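Local coordinates for protein APL1 (Anopheles gambiae, PDB 3O6N) that probably pairs with LRIM1 in a leucine-rich-repeat heterodimer that regulates complement-like immunity in the mosquito, at residues A358-N362 with V363-A367. Sequence-based numbering, arbitrary orientation.
Sequences ALFRN and VARPA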
loop_
_atom_site.group_PDB
_atom_site.type_symbol
_atom_site.label_atom_id
_atom_site.label_comp_id
_atom_site.label_asym_id
_atom_site.label_seq_id
_atom_site.Cartn_x
_atom_site.Cartn_y
_atom_site.Cartn_z
ATOM N N ALA A 358 39.692 6.242 -12.376
ATOM C CA ALA A 358 39.126 5.895 -13.675
ATOM C C ALA A 358 37.656 6.296 -13.736
ATOM O O ALA A 358 37.195 6.867 -14.725
ATOM C CB ALA A 358 39.282 4.405 -13.948
ATOM N N LEU A 359 36.926 6.003 -12.667
ATOM C CA LEU A 359 35.493 6.284 -12.623
ATOM C C LEU A 359 35.212 7.749 -12.922
ATOM O O LEU A 359 34.382 8.070 -13.773
ATOM C CB LEU A 359 34.920 5.925 -11.256
ATOM C CG LEU A 359 33.404 6.081 -11.107
ATOM C CD1 LEU A 359 32.678 5.147 -12.070
ATOM C CD2 LEU A 359 32.987 5.817 -9.671
ATOM N N PHE A 360 35.927 8.633 -12.230
ATOM C CA PHE A 360 35.677 10.069 -12.325
ATOM C C PHE A 360 36.134 10.718 -13.635
ATOM O O PHE A 360 35.978 11.921 -13.825
ATOM C CB PHE A 360 36.247 10.802 -11.106
ATOM C CG PHE A 360 35.316 10.810 -9.927
ATOM C CD1 PHE A 360 34.580 11.943 -9.618
ATOM C CD2 PHE A 360 35.156 9.679 -9.144
ATOM C CE1 PHE A 360 33.713 11.952 -8.540
ATOM C CE2 PHE A 360 34.291 9.680 -8.066
ATOM C CZ PHE A 360 33.568 10.818 -7.762
ATOM N N ARG A 361 36.681 9.925 -14.548
ATOM C CA ARG A 361 36.925 10.423 -15.895
ATOM C C ARG A 361 35.594 10.587 -16.635
ATOM O O ARG A 361 35.493 11.360 -17.591
ATOM C CB ARG A 361 37.844 9.474 -16.671
ATOM C CG ARG A 361 39.247 9.348 -16.085
ATOM C CD ARG A 361 40.125 8.473 -16.972
ATOM N NE ARG A 361 40.411 9.118 -18.252
ATOM C CZ ARG A 361 40.878 8.484 -19.323
ATOM N NH1 ARG A 361 41.103 7.179 -19.278
ATOM N NH2 ARG A 361 41.111 9.153 -20.443
ATOM N N ASN A 362 34.574 9.862 -16.178
ATOM C CA ASN A 362 33.279 9.827 -16.866
ATOM C C ASN A 362 32.080 10.300 -16.049
ATOM O O ASN A 362 30.977 10.427 -16.578
ATOM C CB ASN A 362 32.998 8.421 -17.399
ATOM C CG ASN A 362 33.994 7.995 -18.451
ATOM O OD1 ASN A 362 34.386 8.790 -19.307
ATOM N ND2 ASN A 362 34.416 6.741 -18.392
ATOM N N VAL A 363 32.285 10.541 -14.761
ATOM C CA VAL A 363 31.202 11.033 -13.912
ATOM C C VAL A 363 31.794 11.918 -12.819
ATOM O O VAL A 363 32.960 11.768 -12.455
ATOM C CB VAL A 363 30.392 9.869 -13.296
ATOM C CG1 VAL A 363 31.161 9.214 -12.163
ATOM C CG2 VAL A 363 29.016 10.350 -12.816
ATOM N N ALA A 364 30.995 12.851 -12.314
ATOM C CA ALA A 364 31.458 13.762 -11.275
ATOM C C ALA A 364 30.285 14.304 -10.471
ATOM O O ALA A 364 29.166 13.803 -10.573
ATOM C CB ALA A 364 32.261 14.903 -11.886
ATOM N N ARG A 365 30.550 15.324 -9.664
ATOM C CA ARG A 365 29.500 15.966 -8.890
ATOM C C ARG A 365 28.919 17.131 -9.680
ATOM O O ARG A 365 29.636 17.800 -10.417
ATOM C CB ARG A 365 30.040 16.415 -7.532
ATOM C CG ARG A 365 30.518 15.236 -6.701
ATOM C CD ARG A 365 30.954 15.612 -5.300
ATOM N NE ARG A 365 31.155 14.400 -4.511
ATOM C CZ ARG A 365 32.224 13.615 -4.605
ATOM N NH1 ARG A 365 33.203 13.924 -5.449
ATOM N NH2 ARG A 365 32.315 12.523 -3.855
ATOM N N PRO A 366 27.614 17.395 -9.508
ATOM C CA PRO A 366 26.754 16.784 -8.492
ATOM C C PRO A 366 25.997 15.514 -8.912
ATOM O O PRO A 366 25.126 15.087 -8.158
ATOM C CB PRO A 366 25.748 17.901 -8.199
ATOM C CG PRO A 366 25.583 18.575 -9.526
ATOM C CD PRO A 366 26.936 18.500 -10.210
ATOM N N ALA A 367 26.302 14.927 -10.064
ATOM C CA ALA A 367 25.681 13.649 -10.426
ATOM C C ALA A 367 25.959 12.646 -9.312
ATOM O O ALA A 367 25.046 11.989 -8.805
ATOM C CB ALA A 367 26.201 13.141 -11.760
#
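L359 and V363, four residues apart at the helix 353-359 and the turn after it, touch side by side, CG of L359 lying 4.0 Å from CG1 of V363. A chi1 of -176° swings CG of L359 opposite its amide nitrogen, and the isobutyl group comes alongside the valine methyl and also rests on L335. The carbonyl of L359 serves two amides: N362 N at 3.0 Å from L359 O and, weakly and with a bent N-H...O angle of 129°, V363 N. The CA of F360 makes a CH...O contact of 3.2 Å with V363 O, and its ring passes obliquely by A364, CD1 standing 4.0 Å from A364 CA. Here the solenoid of leucine-rich repeats is finished by a disulfide-bonded C-terminal cap, the helix being followed by an extended loop. Farther along that loop, R365 reaches back so that NH1 lies 3.7 Å from F360 CE1, guanidinium and ring planes inclined by 22°. The same NH1 is hydrogen-bonded to the carbonyl of H383, whose imidazole stacks with the F360 ring, while NH2 binds the carbonyl of D370. The amide of N362 reaches L335, ND2 making a weak hydrogen bond to its O, and the backbone O of N362 accepts from H339 NE2.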